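Local coordinates for protein glycoside transferase (Listeria monocytogenes, PDB 6R2M) that probably cleaves glycosidic bonds of exopolysaccharide, being a monomeric, largely helical extracellular glycoside hydrolase, at residues 158-163 and 213-218; 180-185 and 220-225; 229-234 and 270-275. All coordinates share one frame; numbering follows the deposited sequence.

Interaction 1 (158-163 and 213-218)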
# COMPACT_ATOMS: atom_id res chain seq x y z
N LEU A 158 10.99 -12.20 3.23
CA LEU A 158 10.50 -10.83 3.35
C LEU A 158 10.58 -10.17 1.99
O LEU A 158 11.66 -10.01 1.44
CB LEU A 158 11.32 -10.02 4.36
CG LEU A 158 10.99 -8.53 4.40
CD1 LEU A 158 9.55 -8.30 4.89
CD2 LEU A 158 11.99 -7.75 5.27
N HIS A 159 9.42 -9.81 1.44
CA HIS A 159 9.39 -8.95 0.27
C HIS A 159 9.50 -7.50 0.73
O HIS A 159 8.68 -7.03 1.53
CB HIS A 159 8.11 -9.20 -0.52
CG HIS A 159 8.14 -10.49 -1.28
ND1 HIS A 159 8.07 -11.72 -0.65
CD2 HIS A 159 8.27 -10.75 -2.60
CE1 HIS A 159 8.14 -12.67 -1.56
NE2 HIS A 159 8.26 -12.11 -2.75
N LEU A 160 10.51 -6.79 0.23
CA LEU A 160 10.75 -5.43 0.70
C LEU A 160 9.60 -4.50 0.37
O LEU A 160 9.44 -3.46 1.03
CB LEU A 160 12.06 -4.91 0.12
CG LEU A 160 13.28 -5.70 0.57
CD1 LEU A 160 14.53 -5.17 -0.11
CD2 LEU A 160 13.41 -5.63 2.08
N SER A 161 8.81 -4.83 -0.66
CA SER A 161 7.65 -4.01 -0.99
C SER A 161 6.56 -4.06 0.07
O SER A 161 5.61 -3.29 -0.01
CB SER A 161 7.09 -4.43 -2.35
OG SER A 161 6.51 -5.73 -2.27
N TYR A 162 6.68 -4.95 1.05
CA TYR A 162 5.74 -5.03 2.14
C TYR A 162 6.11 -4.10 3.29
O TYR A 162 5.34 -3.99 4.26
CB TYR A 162 5.67 -6.47 2.66
CG TYR A 162 4.73 -7.40 1.92
CD1 TYR A 162 4.35 -7.16 0.59
CD2 TYR A 162 4.22 -8.53 2.55
CE1 TYR A 162 3.49 -8.04 -0.07
CE2 TYR A 162 3.38 -9.41 1.90
CZ TYR A 162 3.00 -9.15 0.60
OH TYR A 162 2.14 -10.02 -0.04
N LEU A 163 7.25 -3.41 3.23
CA LEU A 163 7.69 -2.61 4.36
C LEU A 163 6.96 -1.28 4.38
O LEU A 163 6.79 -0.62 3.34
CB LEU A 163 9.20 -2.37 4.32
CG LEU A 163 10.09 -3.61 4.45
CD1 LEU A 163 11.53 -3.24 4.18
CD2 LEU A 163 9.98 -4.26 5.81
N MET A 213 8.50 0.59 -6.89
CA MET A 213 8.25 1.92 -6.33
C MET A 213 8.04 1.84 -4.83
O MET A 213 8.50 2.72 -4.08
CB MET A 213 7.02 2.57 -6.98
CG MET A 213 7.23 3.08 -8.40
SD MET A 213 8.68 4.12 -8.63
CE MET A 213 8.46 5.33 -7.31
N LEU A 214 7.36 0.80 -4.35
CA LEU A 214 7.16 0.68 -2.91
C LEU A 214 8.50 0.49 -2.19
O LEU A 214 8.71 1.05 -1.11
CB LEU A 214 6.20 -0.46 -2.60
CG LEU A 214 4.75 -0.15 -3.00
CD1 LEU A 214 3.91 -1.41 -2.94
CD2 LEU A 214 4.18 0.94 -2.09
N ILE A 215 9.42 -0.29 -2.77
CA ILE A 215 10.74 -0.45 -2.16
C ILE A 215 11.48 0.87 -2.15
O ILE A 215 12.12 1.24 -1.16
CB ILE A 215 11.55 -1.54 -2.90
CG1 ILE A 215 10.82 -2.87 -2.83
CG2 ILE A 215 12.99 -1.65 -2.31
CD1 ILE A 215 11.34 -3.89 -3.81
N ALA A 216 11.42 1.60 -3.26
CA ALA A 216 12.13 2.87 -3.34
C ALA A 216 11.64 3.84 -2.30
O ALA A 216 12.43 4.60 -1.72
CB ALA A 216 11.97 3.48 -4.73
N MET A 217 10.32 3.87 -2.06
CA MET A 217 9.79 4.77 -1.05
C MET A 217 10.20 4.34 0.36
O MET A 217 10.54 5.18 1.19
CB MET A 217 8.27 4.87 -1.18
CG MET A 217 7.93 5.88 -2.27
SD MET A 217 6.20 6.27 -2.40
CE MET A 217 5.67 4.71 -2.93
N ALA A 218 10.19 3.03 0.64
CA ALA A 218 10.66 2.56 1.93
C ALA A 218 12.14 2.85 2.11
O ALA A 218 12.59 3.19 3.20
CB ALA A 218 10.40 1.06 2.07
O HOH W 1 6.81 1.61 0.84
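Helix 209-223 is covered on one flank by the short 3-10 turn 160-162 that follows strand 158-159, and the contact between them is van der Waals packing of apolar side chains against the backbone of the turn, with a water at its border. The turn is held by two i to i+3 bonds, Tyr162 N to His159 O and Leu163 N to Leu160 O, and it brings Ser161 and Ile215 to 4.9 Å between their CA atoms. At such close range the backbone itself becomes a packing surface. Ile215, with CG1 anti to its carbonyl carbon (chi1 -60°), lays that methylene against the start of the turn, 3.5 Å from Ser161 N. The same CG1 meets Leu160 CB at 3.8 Å, so the isoleucine grips both the peptide and the base of the leucine side chain. In a fold consistent with the helical (alpha/alpha) barrel seen in related glycoside hydrolases, this sets the turn that follows the edge strand of a small antiparallel sheet against helix 209-223. Ser161 CB lies 4.1 Å from both Leu214 CB and Ile215 CG1, resting between two consecutive helix side chains, while Leu214 CD1 approaches Ser161 O at 3.9 Å. One turn further along the helix, Ala218 meets the Leu163 end of the segment, CB to CB at 4.3 Å. A water lies between the backbones, 2.8 Å from Leu214 O, with a weak, longer bond to Leu163 O. Ile181 of helix 179-183 packs against Leu163, Ile215 and Ala218, and Phe190 covers Ile215.

Interaction 2 (180-185 and 220-225)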
# COMPACT_ATOMS: atom_id res chain seq x y z
N PRO A 180 17.38 -5.09 6.27
CA PRO A 180 17.13 -5.35 4.84
C PRO A 180 17.01 -4.09 4.01
O PRO A 180 17.69 -3.97 2.98
CB PRO A 180 15.83 -6.17 4.86
CG PRO A 180 15.91 -6.91 6.17
CD PRO A 180 16.52 -5.93 7.13
N ILE A 181 16.19 -3.12 4.44
CA ILE A 181 16.02 -1.92 3.62
C ILE A 181 17.21 -0.97 3.74
O ILE A 181 17.43 -0.14 2.84
CB ILE A 181 14.68 -1.24 3.97
CG1 ILE A 181 14.25 -0.24 2.89
CG2 ILE A 181 14.76 -0.57 5.34
CD1 ILE A 181 13.92 -0.88 1.54
N GLN A 182 18.01 -1.09 4.79
CA GLN A 182 19.22 -0.29 4.90
C GLN A 182 20.32 -0.77 3.97
O GLN A 182 21.21 0.02 3.63
CB GLN A 182 19.75 -0.30 6.33
CG GLN A 182 18.94 0.53 7.29
CD GLN A 182 19.28 0.24 8.75
OE1 GLN A 182 20.05 -0.67 9.04
NE2 GLN A 182 18.70 1.00 9.66
N THR A 183 20.30 -2.04 3.57
CA THR A 183 21.44 -2.64 2.87
C THR A 183 21.12 -3.13 1.47
O THR A 183 22.03 -3.59 0.77
CB THR A 183 22.02 -3.79 3.71
OG1 THR A 183 21.02 -4.79 3.97
CG2 THR A 183 22.51 -3.26 5.05
N VAL A 184 19.86 -3.04 1.03
CA VAL A 184 19.50 -3.47 -0.32
C VAL A 184 20.14 -2.53 -1.35
O VAL A 184 20.36 -1.34 -1.09
CB VAL A 184 17.97 -3.51 -0.48
CG1 VAL A 184 17.38 -2.11 -0.41
CG2 VAL A 184 17.56 -4.19 -1.78
N ASN A 185 20.47 -3.10 -2.52
CA ASN A 185 20.98 -2.36 -3.66
C ASN A 185 20.00 -2.45 -4.82
O ASN A 185 19.21 -3.38 -4.92
CB ASN A 185 22.35 -2.91 -4.12
CG ASN A 185 23.42 -2.69 -3.10
OD1 ASN A 185 23.47 -1.63 -2.46
ND2 ASN A 185 24.27 -3.68 -2.91
N PHE A 220 13.85 5.39 0.86
CA PHE A 220 14.00 6.80 1.21
C PHE A 220 13.52 7.06 2.63
O PHE A 220 14.15 7.80 3.39
CB PHE A 220 13.22 7.68 0.24
CG PHE A 220 13.34 9.14 0.55
CD1 PHE A 220 12.29 9.82 1.14
CD2 PHE A 220 14.51 9.83 0.25
CE1 PHE A 220 12.41 11.18 1.44
CE2 PHE A 220 14.62 11.18 0.54
CZ PHE A 220 13.56 11.85 1.13
N ASP A 221 12.39 6.44 3.01
CA ASP A 221 11.83 6.66 4.34
C ASP A 221 12.80 6.25 5.44
O ASP A 221 12.90 6.93 6.47
CB ASP A 221 10.53 5.89 4.49
CG ASP A 221 9.38 6.52 3.73
OD1 ASP A 221 9.52 7.69 3.31
OD2 ASP A 221 8.34 5.85 3.58
N GLU A 222 13.50 5.13 5.25
CA GLU A 222 14.39 4.62 6.29
C GLU A 222 15.76 5.28 6.22
O GLU A 222 16.33 5.66 7.25
CB GLU A 222 14.53 3.10 6.17
CG GLU A 222 15.68 2.50 7.01
CD GLU A 222 15.53 2.80 8.50
OE1 GLU A 222 14.40 3.04 8.95
OE2 GLU A 222 16.56 2.80 9.21
N ASN A 223 16.32 5.41 5.01
CA ASN A 223 17.71 5.81 4.86
C ASN A 223 17.91 7.31 4.68
O ASN A 223 19.04 7.78 4.85
CB ASN A 223 18.33 5.05 3.68
CG ASN A 223 18.35 3.56 3.91
OD1 ASN A 223 18.75 3.11 4.99
ND2 ASN A 223 17.93 2.79 2.92
N GLY A 224 16.86 8.05 4.33
CA GLY A 224 16.95 9.50 4.22
C GLY A 224 17.49 10.00 2.90
O GLY A 224 17.64 11.22 2.73
N ASP A 225 17.82 9.10 1.99
CA ASP A 225 18.30 9.45 0.66
C ASP A 225 17.75 8.43 -0.32
O ASP A 225 17.40 7.31 0.07
CB ASP A 225 19.82 9.45 0.57
CG ASP A 225 20.47 10.54 1.39
OD1 ASP A 225 20.95 10.23 2.51
OD2 ASP A 225 20.50 11.69 0.92
O HOH W 2 21.79 2.24 5.06
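The C-terminal turns of helices 179-183 and 209-223 meet here, and polar side chains of the longer helix deal with the end of the shorter one. The tight part centres on Ile181, which is buried. Its CG2, wedged between backbone N and carbonyl carbon, presses on the aliphatic stem of Glu222, 3.6 Å from CG. Alongside, Asn223 turns its amide so that ND2 donates to Ile181 O at 3.0 Å. The bond is nearly straight (162° at the hydrogen) and lies in the amide plane, yet it reaches the carbonyl from above its plane rather than along a lone pair. A carbonyl of the last helical turn thereby gains a side-chain donor. Asn223 OD1 packs by Gln182 CG at 3.5 Å.

Looser is the solvent side, where Gln182, Glu222 and Asn223 are all partly exposed. Gln182 reaches past the apolar patch, its chain extended beyond CG, and donates from NE2 to Glu222 OE2 at 2.8 Å. Glu222 bends at chi2 (59°) to meet it, and the amide and carboxylate planes stand 43° apart. A water adds a second bridge on this side, donating to Gln182 O at 2.7 Å and to Asn223 OD1 at 3.2 Å. This bond and that of ND2 to Ile181 O together set the flip of the Asn223 amide. Beyond Asn223, Gly224 takes positive phi and its N still bonds to Phe220 O, ending helix 209-223 beside these polar groups. Glu222 also touches Ile165 of helix 165-170, and Val184 packs on Phe199 of strand 198-200.

Interaction 3 (229-234 and 270-275)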
# COMPACT_ATOMS: atom_id res chain seq x y z
N ASN A 229 20.73 4.50 -8.19
CA ASN A 229 20.61 3.73 -9.41
C ASN A 229 19.17 3.62 -9.85
O ASN A 229 18.85 3.79 -11.03
CB ASN A 229 21.21 2.34 -9.20
CG ASN A 229 22.63 2.42 -8.74
OD1 ASN A 229 23.50 2.78 -9.53
ND2 ASN A 229 22.88 2.14 -7.46
N PHE A 230 18.27 3.33 -8.90
CA PHE A 230 16.87 3.32 -9.26
C PHE A 230 16.38 4.72 -9.61
O PHE A 230 15.58 4.89 -10.54
CB PHE A 230 16.04 2.72 -8.12
CG PHE A 230 14.62 2.49 -8.49
CD1 PHE A 230 14.28 1.50 -9.40
CD2 PHE A 230 13.61 3.26 -7.92
CE1 PHE A 230 12.94 1.28 -9.75
CE2 PHE A 230 12.29 3.04 -8.26
CZ PHE A 230 11.95 2.05 -9.18
N ASP A 231 16.83 5.73 -8.85
CA ASP A 231 16.37 7.08 -9.13
C ASP A 231 16.80 7.50 -10.53
O ASP A 231 15.99 8.08 -11.27
CB ASP A 231 16.91 8.05 -8.08
CG ASP A 231 16.27 9.43 -8.17
OD1 ASP A 231 15.05 9.53 -7.98
OD2 ASP A 231 17.00 10.41 -8.45
N ASN A 232 18.03 7.17 -10.93
CA ASN A 232 18.49 7.52 -12.26
C ASN A 232 17.69 6.80 -13.33
O ASN A 232 17.35 7.39 -14.37
CB ASN A 232 19.97 7.19 -12.42
CG ASN A 232 20.43 7.33 -13.85
OD1 ASN A 232 20.64 6.33 -14.54
ND2 ASN A 232 20.57 8.57 -14.32
N PHE A 233 17.35 5.52 -13.11
CA PHE A 233 16.52 4.82 -14.08
C PHE A 233 15.20 5.57 -14.28
O PHE A 233 14.75 5.77 -15.41
CB PHE A 233 16.25 3.39 -13.61
CG PHE A 233 15.36 2.62 -14.53
CD1 PHE A 233 15.85 2.12 -15.71
CD2 PHE A 233 14.02 2.43 -14.22
CE1 PHE A 233 15.02 1.41 -16.58
CE2 PHE A 233 13.19 1.72 -15.08
CZ PHE A 233 13.70 1.22 -16.26
N LEU A 234 14.56 5.97 -13.19
CA LEU A 234 13.29 6.69 -13.31
C LEU A 234 13.46 7.97 -14.09
O LEU A 234 12.66 8.28 -14.99
CB LEU A 234 12.71 6.98 -11.92
CG LEU A 234 12.29 5.80 -11.05
CD1 LEU A 234 11.77 6.30 -9.71
CD2 LEU A 234 11.24 4.93 -11.73
N GLN A 270 4.00 10.39 -5.51
CA GLN A 270 4.34 10.44 -4.08
C GLN A 270 5.85 10.47 -3.87
O GLN A 270 6.36 11.23 -3.04
CB GLN A 270 3.75 9.24 -3.35
CG GLN A 270 2.24 9.18 -3.40
CD GLN A 270 1.70 7.87 -2.83
OE1 GLN A 270 2.30 7.27 -1.95
NE2 GLN A 270 0.56 7.44 -3.34
N TYR A 271 6.58 9.64 -4.62
CA TYR A 271 8.03 9.54 -4.46
C TYR A 271 8.73 10.83 -4.86
O TYR A 271 9.62 11.33 -4.15
CB TYR A 271 8.52 8.36 -5.30
CG TYR A 271 10.02 8.27 -5.52
CD1 TYR A 271 10.84 7.60 -4.61
CD2 TYR A 271 10.61 8.83 -6.65
CE1 TYR A 271 12.19 7.48 -4.83
CE2 TYR A 271 11.97 8.73 -6.87
CZ TYR A 271 12.75 8.06 -5.95
OH TYR A 271 14.11 7.97 -6.18
N PHE A 272 8.34 11.40 -6.01
CA PHE A 272 8.99 12.63 -6.45
C PHE A 272 8.67 13.77 -5.50
O PHE A 272 9.54 14.60 -5.22
CB PHE A 272 8.57 12.95 -7.88
CG PHE A 272 9.26 12.11 -8.92
CD1 PHE A 272 10.61 11.81 -8.78
CD2 PHE A 272 8.57 11.62 -10.02
CE1 PHE A 272 11.26 11.05 -9.76
CE2 PHE A 272 9.22 10.87 -10.99
CZ PHE A 272 10.56 10.58 -10.85
N ASN A 273 7.47 13.80 -4.93
CA ASN A 273 7.16 14.87 -3.99
C ASN A 273 7.88 14.68 -2.66
O ASN A 273 8.32 15.66 -2.04
CB ASN A 273 5.65 14.99 -3.86
CG ASN A 273 5.01 15.52 -5.14
OD1 ASN A 273 5.63 16.29 -5.88
ND2 ASN A 273 3.78 15.11 -5.41
N LYS A 274 8.06 13.43 -2.21
CA LYS A 274 8.80 13.19 -0.98
C LYS A 274 10.28 13.52 -1.12
O LYS A 274 10.94 13.89 -0.14
CB LYS A 274 8.65 11.73 -0.54
CG LYS A 274 7.25 11.37 -0.02
CD LYS A 274 6.99 9.87 -0.12
CE LYS A 274 7.83 9.09 0.89
NZ LYS A 274 7.26 9.20 2.26
N THR A 275 10.84 13.36 -2.32
CA THR A 275 12.28 13.47 -2.54
C THR A 275 12.67 14.80 -3.19
O THR A 275 13.78 14.91 -3.73
CB THR A 275 12.78 12.29 -3.37
OG1 THR A 275 12.16 12.30 -4.67
CG2 THR A 275 12.42 11.00 -2.66
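The segments of helices 228-241 and 262-274 cross steeply, their axes 12.9 Å apart at closest approach and their N-to-C directions 115° apart, so large side chains must span the gap. Within what is probably an (alpha/alpha)-type helical barrel, the contact ties the two helices through a buried tyrosine-aspartate pair set among apolar groups. Tyr271 and Asp231 both hold CG anti to the backbone N, which sends ring and carboxylate across the interface. Tyr271 OH donates to Asp231 OD1 in a short bond of 2.6 Å. The hydroxyl meets this oxygen from above the carboxylate plane, 32° out of it, and the carboxylate is turned 50° against the ring. Asp231 OD1 itself lies near the plane of the ring, at its edge, only 3.4 Å from Tyr271 CE2. Gln277 NE2 is a second hydrogen-bond partner of OD1, and two donors on one buried oxygen would be expected to favour the charged carboxylate.

Leu234 supplies the apolar half. Its CD1 reaches Tyr271 tip to tip, 3.7 Å from CE2, while its CB sits 4.3 Å from Phe272 CZ. Its CG also lies over one face of Phe230, linking the neighbouring aromatic of its own helix to the contact. Phe272 also touches Asn280 and Thr284 of helix 278-290. Helix 262-274 finishes at residue 274, and Thr275, the first to leave helical angles, gives both its N and its hydroxyl to Tyr271 O. With OG1 so bonded, Thr275 CG2 lies 4.1 Å above one face of the Tyr271 ring, offset toward the rim.

Helix 209-223 carries one segment of interaction 1 and one of interaction 2, and only packs against interaction 3. Interactions 1 and 2, with centres about 10 Å apart, touch through apolar side chains, Leu160 CD1 meeting Val184 CG2 at 3.6 Å. Another side of the helix faces interaction 3, centred about 14 Å from interaction 1: Met213 CE touches Tyr271 CB at 3.6 Å, and Ala216 CB lies equally close to Phe230 CE2. Interactions 2 and 3, with centres about 13 Å apart, are joined by charge, Asp221 OD1 and Lys274 NZ forming a salt bridge of 2.9 Å. None of the three contacts includes a bound ligand.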